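Local coordinates for protein endosialidase (Enterobacteria phage phi92, PDB 4HIZ) that hydrolyses polysialic acid chains from within, cleaving alpha-2,8 and alpha-2,9 sialyl linkages as a trimeric phage enzyme, at residues Trp26-Gly30 / Ser44-Asn48; Asn392-Thr397 / Glu419-Glu424; Ser625-Tyr630 / Ala640-Pro645. All coordinates share one frame; numbering follows the deposited sequence. Where two conformers were deposited one is given.

Contact 1. Residues Trp26-Gly30 / Ser44-Asn48; sequences WIIDG and SKFKN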
loop_
_atom_site.group_PDB
_atom_site.type_symbol
_atom_site.label_atom_id
_atom_site.label_comp_id
_atom_site.label_asym_id
_atom_site.label_seq_id
_atom_site.Cartn_x
_atom_site.Cartn_y
_atom_site.Cartn_z
ATOM N N TRP A 26 -0.319 34.146 -3.649
ATOM C CA TRP A 26 -0.453 35.358 -2.849
ATOM C C TRP A 26 -0.351 36.634 -3.697
ATOM O O TRP A 26 0.318 36.669 -4.733
ATOM C CB TRP A 26 0.586 35.378 -1.721
ATOM C CG TRP A 26 2.015 35.417 -2.221
ATOM C CD1 TRP A 26 2.809 34.343 -2.545
ATOM C CD2 TRP A 26 2.815 36.590 -2.445
ATOM N NE1 TRP A 26 4.049 34.781 -2.957
ATOM C CE2 TRP A 26 4.078 36.153 -2.907
ATOM C CE3 TRP A 26 2.587 37.963 -2.302
ATOM C CZ2 TRP A 26 5.107 37.047 -3.226
ATOM C CZ3 TRP A 26 3.608 38.847 -2.619
ATOM C CH2 TRP A 26 4.851 38.386 -3.073
ATOM N N ILE A 27 -1.024 37.681 -3.240
ATOM C CA ILE A 27 -0.936 38.992 -3.867
ATOM C C ILE A 27 -0.300 39.974 -2.898
ATOM O O ILE A 27 0.491 40.835 -3.293
ATOM C CB ILE A 27 -2.336 39.506 -4.284
ATOM C CG1 ILE A 27 -2.886 38.638 -5.416
ATOM C CG2 ILE A 27 -2.289 40.982 -4.701
ATOM C CD1 ILE A 27 -4.227 39.121 -5.973
ATOM N N ILE A 28 -0.603 39.825 -1.614
ATOM C CA ILE A 28 -0.116 40.784 -0.652
ATOM C C ILE A 28 0.854 40.089 0.253
ATOM O O ILE A 28 0.544 39.022 0.786
ATOM C CB ILE A 28 -1.267 41.331 0.233
ATOM C CG1 ILE A 28 -2.303 42.044 -0.633
ATOM C CG2 ILE A 28 -0.717 42.261 1.332
ATOM C CD1 ILE A 28 -1.685 42.960 -1.619
ATOM N N ASP A 29 2.030 40.695 0.420
ATOM C CA ASP A 29 2.986 40.231 1.398
ATOM C C ASP A 29 2.724 41.048 2.667
ATOM O O ASP A 29 2.977 42.264 2.725
ATOM C CB ASP A 29 4.401 40.450 0.879
ATOM C CG ASP A 29 5.465 40.041 1.891
ATOM O OD1 ASP A 29 5.117 39.489 2.954
ATOM O OD2 ASP A 29 6.654 40.259 1.609
ATOM N N GLY A 30 2.185 40.379 3.676
ATOM C CA GLY A 30 1.882 41.049 4.922
ATOM C C GLY A 30 3.106 41.394 5.756
ATOM O O GLY A 30 2.972 42.051 6.787
ATOM N N SER A 44 -6.282 33.142 1.487
ATOM C CA SER A 44 -5.368 32.428 0.603
ATOM C C SER A 44 -4.616 33.361 -0.362
ATOM O O SER A 44 -3.630 32.950 -0.977
ATOM C CB SER A 44 -6.120 31.352 -0.172
ATOM O OG SER A 44 -7.122 31.953 -0.948
ATOM N N LYS A 45 -5.064 34.613 -0.473
ATOM C CA LYS A 45 -4.392 35.611 -1.316
ATOM C C LYS A 45 -3.334 36.444 -0.564
ATOM O O LYS A 45 -2.803 37.434 -1.107
ATOM C CB LYS A 45 -5.411 36.550 -1.960
ATOM C CG LYS A 45 -6.425 35.853 -2.870
ATOM C CD LYS A 45 -5.750 34.947 -3.923
ATOM C CE LYS A 45 -5.016 35.741 -4.999
ATOM N NZ LYS A 45 -4.378 34.890 -6.085
ATOM N N PHE A 46 -3.019 36.052 0.662
ATOM C CA PHE A 46 -1.993 36.746 1.437
ATOM C C PHE A 46 -0.885 35.766 1.748
ATOM O O PHE A 46 -1.133 34.546 1.888
ATOM C CB PHE A 46 -2.531 37.185 2.788
ATOM C CG PHE A 46 -3.551 38.288 2.731
ATOM C CD1 PHE A 46 -4.874 38.007 2.411
ATOM C CD2 PHE A 46 -3.190 39.605 3.044
ATOM C CE1 PHE A 46 -5.840 39.022 2.399
ATOM C CE2 PHE A 46 -4.143 40.646 3.026
ATOM C CZ PHE A 46 -5.469 40.356 2.702
ATOM N N LYS A 47 0.330 36.285 1.907
ATOM C CA LYS A 47 1.319 35.539 2.676
ATOM C C LYS A 47 1.851 36.409 3.793
ATOM O O LYS A 47 1.730 37.638 3.761
ATOM C CB LYS A 47 2.489 35.059 1.800
ATOM C CG LYS A 47 3.433 36.161 1.334
ATOM C CD LYS A 47 4.744 35.577 0.790
ATOM C CE LYS A 47 5.640 36.683 0.228
ATOM N NZ LYS A 47 6.902 36.162 -0.349
ATOM N N ASN A 48 2.401 35.752 4.803
ATOM C CA ASN A 48 3.031 36.447 5.927
ATOM C C ASN A 48 2.099 37.466 6.592
ATOM O O ASN A 48 2.534 38.549 6.971
ATOM C CB ASN A 48 4.300 37.152 5.450
ATOM C CG ASN A 48 5.265 36.204 4.748
ATOM O OD1 ASN A 48 5.246 34.992 4.975
ATOM N ND2 ASN A 48 6.114 36.754 3.899
#
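Ile28 and Asp29 pair with Phe46 and Lys47 as a short parallel beta ladder, in which Lys47 reaches Ile28 O through its N (3.0 Å) and Gly30 N through its O (2.8 Å). Where the ladder begins, Lys45 O takes two N-H groups at once: Ile27 N, 2.8 Å away, comes from above the carbonyl plane, whereas the longer bond from Ile28 N lies in that plane. The chain turns a corner at Lys47 and Asn48, as the ladder ends, and strand 49-53 continues on a different sheet or face. Trp26 and Lys47 provide the broadest side-chain contact. Both have CG lodged between the backbone N and the carbonyl carbon (chi1 63° and 71°), and from there the extended lysine chain runs across one face of the indole. Lys47 CE stands 3.6 Å from the centroid of the six-membered ring of Trp26, a CH-pi contact, with Lys47 NZ just beyond, 3.5 Å from Trp26 CZ2. This parallel pairing belongs to the N-terminal extension of the endosialidase, a family region related to the pectate-lyase-like folds. Asp29, on the same face of the ladder as Lys47, receives Asn48 ND2 on OD1 (3.1 Å) from above the carboxylate plane, the amide being turned 67° against it; Arg31 N also binds OD1. NZ of Lys47 stays beyond salt-bridge distance of this carboxylate, though the opposite charges may still attract. On the other face Ile28 and Phe46 lie side by side, Ile28 CB 3.8 Å from Phe46 CD2, and Phe51 meets the phenyl ring edge-to-face. Lys45, bent at chi2 and chi3, brings CE to 3.6 Å from Ile27 CD1 and carries its ammonium to a salt bridge with Asp70 of the second subunit.

Contact 2. Residues Asn392-Thr397 / Glu419-Glu424; sequences NNVHHT and EWEGQE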
loop_
_atom_site.group_PDB
_atom_site.type_symbol
_atom_site.label_atom_id
_atom_site.label_comp_id
_atom_site.label_asym_id
_atom_site.label_seq_id
_atom_site.Cartn_x
_atom_site.Cartn_y
_atom_site.Cartn_z
ATOM N N ASN A 392 -12.472 33.644 28.851
ATOM C CA ASN A 392 -13.451 33.183 27.871
ATOM C C ASN A 392 -13.738 31.668 27.849
ATOM O O ASN A 392 -14.155 31.145 26.817
ATOM C CB ASN A 392 -13.119 33.698 26.465
ATOM C CG ASN A 392 -13.127 35.218 26.385
ATOM O OD1 ASN A 392 -12.182 35.836 25.879
ATOM N ND2 ASN A 392 -14.206 35.818 26.836
ATOM N N ASN A 393 -13.566 30.995 28.993
ATOM C CA ASN A 393 -14.053 29.615 29.194
ATOM C C ASN A 393 -13.527 28.657 28.113
ATOM O O ASN A 393 -14.307 28.057 27.365
ATOM C CB ASN A 393 -15.603 29.546 29.223
ATOM C CG ASN A 393 -16.227 30.474 30.262
ATOM O OD1 ASN A 393 -15.532 31.097 31.076
ATOM N ND2 ASN A 393 -17.568 30.552 30.254
ATOM N N VAL A 394 -12.207 28.539 28.003
ATOM C CA VAL A 394 -11.623 27.595 27.039
ATOM C C VAL A 394 -12.020 26.193 27.518
ATOM O O VAL A 394 -11.841 25.849 28.689
ATOM C CB VAL A 394 -10.087 27.781 26.941
ATOM C CG1 VAL A 394 -9.452 26.773 25.961
ATOM C CG2 VAL A 394 -9.731 29.258 26.497
ATOM N N HIS A 395 -12.590 25.391 26.619
ATOM C CA HIS A 395 -13.206 24.133 27.015
ATOM C C HIS A 395 -13.108 23.050 25.929
ATOM O O HIS A 395 -12.882 23.350 24.740
ATOM C CB HIS A 395 -14.680 24.379 27.423
ATOM C CG HIS A 395 -15.527 24.872 26.293
ATOM N ND1 HIS A 395 -15.475 26.169 25.832
ATOM C CD2 HIS A 395 -16.453 24.240 25.536
ATOM C CE1 HIS A 395 -16.330 26.317 24.828
ATOM N NE2 HIS A 395 -16.935 25.158 24.630
ATOM N N HIS A 396 -13.244 21.803 26.369
ATOM C CA HIS A 396 -13.370 20.593 25.539
ATOM C C HIS A 396 -12.077 20.092 24.961
ATOM O O HIS A 396 -12.052 19.013 24.322
ATOM C CB HIS A 396 -14.383 20.745 24.379
ATOM C CG HIS A 396 -15.806 20.808 24.822
ATOM N ND1 HIS A 396 -16.217 20.546 26.117
ATOM C CD2 HIS A 396 -16.926 21.092 24.117
ATOM C CE1 HIS A 396 -17.534 20.691 26.194
ATOM N NE2 HIS A 396 -17.987 21.019 24.993
ATOM N N THR A 397 -11.014 20.862 25.176
ATOM C CA THR A 397 -9.706 20.471 24.624
ATOM C C THR A 397 -8.666 20.407 25.734
ATOM O O THR A 397 -8.620 21.289 26.612
ATOM C CB THR A 397 -9.256 21.431 23.472
ATOM O OG1 THR A 397 -8.006 20.984 22.928
ATOM C CG2 THR A 397 -9.060 22.874 23.938
ATOM N N GLU A 419 -17.191 25.948 18.428
ATOM C CA GLU A 419 -17.334 25.618 19.856
ATOM C C GLU A 419 -16.273 26.283 20.721
ATOM O O GLU A 419 -16.380 26.275 21.957
ATOM C CB GLU A 419 -17.295 24.101 20.089
ATOM C CG GLU A 419 -18.411 23.367 19.407
ATOM C CD GLU A 419 -18.396 21.870 19.685
ATOM O OE1 GLU A 419 -17.544 21.388 20.470
ATOM O OE2 GLU A 419 -19.262 21.167 19.132
ATOM N N TRP A 420 -15.246 26.859 20.098
ATOM C CA TRP A 420 -14.099 27.338 20.903
ATOM C C TRP A 420 -14.486 28.453 21.889
ATOM O O TRP A 420 -14.110 28.441 23.089
ATOM C CB TRP A 420 -12.989 27.873 19.992
ATOM C CG TRP A 420 -11.744 28.281 20.745
ATOM C CD1 TRP A 420 -11.440 29.537 21.165
ATOM C CD2 TRP A 420 -10.611 27.451 21.087
ATOM N NE1 TRP A 420 -10.209 29.541 21.798
ATOM C CE2 TRP A 420 -9.673 28.276 21.738
ATOM C CE3 TRP A 420 -10.324 26.092 20.935
ATOM C CZ2 TRP A 420 -8.456 27.780 22.248
ATOM C CZ3 TRP A 420 -9.109 25.601 21.412
ATOM C CH2 TRP A 420 -8.197 26.444 22.070
ATOM N N GLU A 421 -15.203 29.437 21.377
ATOM C CA GLU A 421 -15.504 30.629 22.177
ATOM C C GLU A 421 -16.385 30.322 23.380
ATOM O O GLU A 421 -17.270 29.462 23.336
ATOM C CB GLU A 421 -16.194 31.689 21.304
ATOM C CG GLU A 421 -15.296 32.296 20.181
ATOM C CD GLU A 421 -15.348 31.572 18.839
ATOM O OE1 GLU A 421 -15.723 30.368 18.785
ATOM O OE2 GLU A 421 -15.000 32.252 17.839
ATOM N N GLY A 422 -16.122 31.047 24.451
ATOM C CA GLY A 422 -16.870 30.860 25.687
ATOM C C GLY A 422 -18.352 31.079 25.454
ATOM O O GLY A 422 -18.740 31.997 24.724
ATOM N N GLN A 423 -19.145 30.214 26.084
ATOM C CA GLN A 423 -20.605 30.200 26.065
ATOM C C GLN A 423 -21.210 29.596 24.797
ATOM O O GLN A 423 -22.402 29.297 24.783
ATOM C CB GLN A 423 -21.230 31.584 26.374
ATOM C CG GLN A 423 -20.851 32.175 27.755
ATOM C CD GLN A 423 -21.508 31.455 28.934
ATOM O OE1 GLN A 423 -22.385 30.616 28.748
ATOM N NE2 GLN A 423 -21.075 31.784 30.161
ATOM N N GLU A 424 -20.412 29.407 23.744
ATOM C CA GLU A 424 -20.951 28.829 22.522
ATOM C C GLU A 424 -21.431 27.412 22.747
ATOM O O GLU A 424 -20.811 26.648 23.496
ATOM C CB GLU A 424 -19.895 28.830 21.412
ATOM C CG GLU A 424 -19.623 30.197 20.885
ATOM C CD GLU A 424 -20.874 30.827 20.295
ATOM O OE1 GLU A 424 -21.441 30.267 19.322
ATOM O OE2 GLU A 424 -21.280 31.894 20.785
HETATM O O HOH W 1 -12.767 30.227 24.632
HETATM O O HOH W 2 -12.383 26.450 23.920
HETATM O O HOH W 3 -14.338 24.267 22.498
HETATM O O HOH W 4 -19.219 24.320 23.163
#
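Trp420 O is gripped by two waters that tie it to the 392-397 loop. Water 1 donates to it and to Asn392 O, both at 2.7 Å; water 2, 2.8 Å from Trp420 O, can donate to it while accepting from His395 N. No direct hydrogen bond joins the two segments, and water bridges take that role. His395 stands among these waters. With CG between its own backbone N and carbonyl carbon (chi1 64°), the imidazole turns back along its loop, and His395 ND1 donates to Asn393 O (2.7 Å), which lies near the ring plane. That bond fixes the rotation of the ring and presents His395 NE2 to water 4, 2.8 Å away at the ring edge; the same water donates to Glu424 O. Water 3 lies over one face of the imidazole and can donate to His395 O. Within the loop, His395 CD2 lies over the centre of the His396 ring, while Glu419 OE1 meets the edge of that ring at His396 CD2, the carboxylate plane turned 76° from it. His396 NE2 bonds Asp426, and Glu419 OE2 is held by Asn427 N and Arg428. Apolar packing gathers at Trp420, whose CG is anti to the backbone N (chi1 -176°), which carries the indole back toward the 392-397 loop. Val394 CG1 lies 4.0 Å from Trp420 CZ2, and Thr397 CG2 is 3.7 Å from Trp420 CZ3, both approaching obliquely. Glu421, bridged to Arg435 and Arg55, opens a type II beta turn ending at Glu424. In the catalytic beta-propeller domain, the contact joins the connection from strand 386-389 to strand 401-404, which leads from one four-stranded antiparallel sheet into the next sheet, to the loop between strands 407-413 and 435-442 of that second sheet.

Contact 3. Residues Ser625-Tyr630 / Ala640-Pro645; sequences SLLQLY and AILYAP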
loop_
_atom_site.group_PDB
_atom_site.type_symbol
_atom_site.label_atom_id
_atom_site.label_comp_id
_atom_site.label_asym_id
_atom_site.label_seq_id
_atom_site.Cartn_x
_atom_site.Cartn_y
_atom_site.Cartn_z
ATOM N N SER A 625 -2.590 -42.276 -5.984
ATOM C CA SER A 625 -3.746 -42.733 -5.208
ATOM C C SER A 625 -4.649 -41.548 -4.869
ATOM O O SER A 625 -4.180 -40.408 -4.772
ATOM C CB SER A 625 -3.274 -43.442 -3.927
ATOM O OG SER A 625 -2.489 -42.578 -3.134
ATOM N N LEU A 626 -5.938 -41.832 -4.689
ATOM C CA LEU A 626 -6.959 -40.802 -4.427
ATOM C C LEU A 626 -7.883 -41.293 -3.323
ATOM O O LEU A 626 -8.213 -42.485 -3.285
ATOM C CB LEU A 626 -7.905 -40.607 -5.640
ATOM C CG LEU A 626 -7.262 -40.348 -6.999
ATOM C CD1 LEU A 626 -8.343 -40.401 -8.095
ATOM C CD2 LEU A 626 -6.559 -38.993 -7.017
ATOM N N LEU A 627 -8.336 -40.377 -2.462
ATOM C CA LEU A 627 -9.511 -40.668 -1.635
ATOM C C LEU A 627 -10.595 -39.672 -2.045
ATOM O O LEU A 627 -10.377 -38.455 -2.020
ATOM C CB LEU A 627 -9.171 -40.504 -0.145
ATOM C CG LEU A 627 -10.420 -40.578 0.777
ATOM C CD1 LEU A 627 -11.075 -41.958 0.683
ATOM C CD2 LEU A 627 -10.015 -40.243 2.259
ATOM N N GLN A 628 -11.751 -40.184 -2.464
ATOM C CA GLN A 628 -12.851 -39.298 -2.845
ATOM C C GLN A 628 -13.955 -39.419 -1.795
ATOM O O GLN A 628 -14.428 -40.530 -1.470
ATOM C CB GLN A 628 -13.409 -39.646 -4.249
ATOM C CG GLN A 628 -12.316 -39.478 -5.349
ATOM C CD GLN A 628 -12.907 -39.187 -6.710
ATOM O OE1 GLN A 628 -13.989 -38.631 -6.821
ATOM N NE2 GLN A 628 -12.165 -39.530 -7.757
ATOM N N LEU A 629 -14.361 -38.276 -1.264
ATOM C CA LEU A 629 -15.441 -38.239 -0.279
ATOM C C LEU A 629 -16.597 -37.521 -0.966
ATOM O O LEU A 629 -16.464 -36.336 -1.305
ATOM C CB LEU A 629 -14.978 -37.430 0.947
ATOM C CG LEU A 629 -13.797 -38.064 1.692
ATOM C CD1 LEU A 629 -13.219 -37.123 2.816
ATOM C CD2 LEU A 629 -14.166 -39.448 2.221
ATOM N N TYR A 630 -17.708 -38.223 -1.220
ATOM C CA TYR A 630 -18.836 -37.595 -1.914
ATOM C C TYR A 630 -19.745 -36.837 -0.944
ATOM O O TYR A 630 -19.937 -37.267 0.188
ATOM C CB TYR A 630 -19.690 -38.655 -2.636
ATOM C CG TYR A 630 -19.067 -39.364 -3.826
ATOM C CD1 TYR A 630 -17.754 -39.159 -4.216
ATOM C CD2 TYR A 630 -19.830 -40.255 -4.562
ATOM C CE1 TYR A 630 -17.212 -39.832 -5.357
ATOM C CE2 TYR A 630 -19.326 -40.934 -5.653
ATOM C CZ TYR A 630 -18.015 -40.722 -6.062
ATOM O OH TYR A 630 -17.528 -41.415 -7.169
ATOM N N ALA A 640 -17.831 -42.943 0.101
ATOM C CA ALA A 640 -16.394 -42.663 0.109
ATOM C C ALA A 640 -15.734 -43.750 -0.714
ATOM O O ALA A 640 -16.093 -44.927 -0.588
ATOM C CB ALA A 640 -15.863 -42.715 1.535
ATOM N N ILE A 641 -14.788 -43.373 -1.590
ATOM C CA ILE A 641 -14.114 -44.367 -2.392
ATOM C C ILE A 641 -12.615 -44.131 -2.349
ATOM O O ILE A 641 -12.141 -43.010 -2.602
ATOM C CB ILE A 641 -14.563 -44.292 -3.880
ATOM C CG1 ILE A 641 -16.087 -44.327 -3.975
ATOM C CG2 ILE A 641 -13.945 -45.436 -4.700
ATOM C CD1 ILE A 641 -16.590 -43.997 -5.377
ATOM N N LEU A 642 -11.877 -45.196 -2.030
ATOM C CA LEU A 642 -10.417 -45.138 -1.980
ATOM C C LEU A 642 -9.866 -45.778 -3.262
ATOM O O LEU A 642 -10.243 -46.899 -3.602
ATOM C CB LEU A 642 -9.908 -45.883 -0.721
ATOM C CG LEU A 642 -8.372 -45.974 -0.594
ATOM C CD1 LEU A 642 -7.742 -44.604 -0.402
ATOM C CD2 LEU A 642 -8.071 -46.836 0.621
ATOM N N TYR A 643 -9.001 -45.045 -3.971
ATOM C CA TYR A 643 -8.366 -45.526 -5.206
ATOM C C TYR A 643 -6.879 -45.690 -4.927
ATOM O O TYR A 643 -6.195 -44.714 -4.627
ATOM C CB TYR A 643 -8.517 -44.481 -6.317
ATOM C CG TYR A 643 -9.957 -44.158 -6.669
ATOM C CD1 TYR A 643 -10.712 -43.280 -5.889
ATOM C CD2 TYR A 643 -10.555 -44.716 -7.782
ATOM C CE1 TYR A 643 -12.039 -42.985 -6.214
ATOM C CE2 TYR A 643 -11.898 -44.432 -8.108
ATOM C CZ TYR A 643 -12.607 -43.556 -7.345
ATOM O OH TYR A 643 -13.930 -43.281 -7.669
ATOM N N ALA A 644 -6.375 -46.911 -4.971
ATOM C CA ALA A 644 -4.963 -47.122 -4.615
ATOM C C ALA A 644 -4.387 -48.199 -5.530
ATOM O O ALA A 644 -4.301 -49.345 -5.125
ATOM C CB ALA A 644 -4.836 -47.537 -3.111
ATOM N N PRO A 645 -4.024 -47.833 -6.783
ATOM C CA PRO A 645 -3.524 -48.830 -7.730
ATOM C C PRO A 645 -2.338 -49.621 -7.170
ATOM O O PRO A 645 -2.176 -50.779 -7.554
ATOM C CB PRO A 645 -3.066 -47.976 -8.918
ATOM C CG PRO A 645 -4.032 -46.776 -8.901
ATOM C CD PRO A 645 -4.201 -46.502 -7.398
#
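Leu626 and Tyr643, like Gln628 and Ile641, are hydrogen-bonded pairs of two antiparallel strands whose axes approach to 4.8 Å at 171°. Each pair closes a two-bond ring: Tyr643 N reaches Leu626 O at 2.8 Å and Leu626 N returns to Tyr643 O, while Gln628 N points almost straight at Ile641 O (2.9 Å, 178° at the hydrogen). Between and beyond them come the non-hydrogen-bonded pairs Leu627 with Leu642 and Leu629 with Ala640, where Ala640 CA adds a C-H contact to Gln628 O. Packing on the face of Tyr643 is diagonal as well as direct. The aliphatic part of Gln628 crosses the phenol ring obliquely, CG coming within 3.6 Å of Tyr643 CE1, and the amide plane is tilted 35° from the ring. Its OE1 takes a hydrogen bond from Arg610, which holds the amide in place. Tyr643 CD1 also touches Leu626 CB at 3.9 Å. Farther along this face Ile641 CD1 meets the phenol end of Tyr630, 3.6 Å from Tyr630 CZ, in an oblique approach; His634 stacks on that tyrosine. Apolar contacts on the face of Leu627, Leu629, Ala640 and Leu642 are smaller. Leu629 CD2 rests against Ala640 CB at 3.7 Å, and Leu627, its CG anti to the backbone N, leans CD1 toward the opposite strand, 4.3 Å from Leu642 CB. Bonds between subunits complete the account: in the conformer given, Ser625 OG bonds Tyr630 O of the second subunit, Ala640 to Leu642 continue the sheet in a parallel ladder with the third, and Leu627 packs on its counterparts in both. A beta hairpin extended from chain to chain in this way is consistent with the intertwined trimeric beta stalks of phage tailspikes and fibres, to whose clan this region belongs.

How the contacts relate
Three separate regions of one elongated chain are sampled here. Contact 1 lies at the surface in the N-terminal extension, contact 2 is partly buried in the propeller domain, and contact 3 is buried in the C-terminal part. Contacts 1 and 2 lie on the same side of the chain's centre, about 30 Å apart between centres and not touching, whereas contact 3 lies about 81 and 76 Å from their centres. No strand is shared between them. Contacts 1 and 3 both rest on backbone ladders, parallel in one and antiparallel in the other, and both touch the second subunit; contact 3 also continues its sheet into the third. Contact 2 joins irregular loops through water and stays within its own chain.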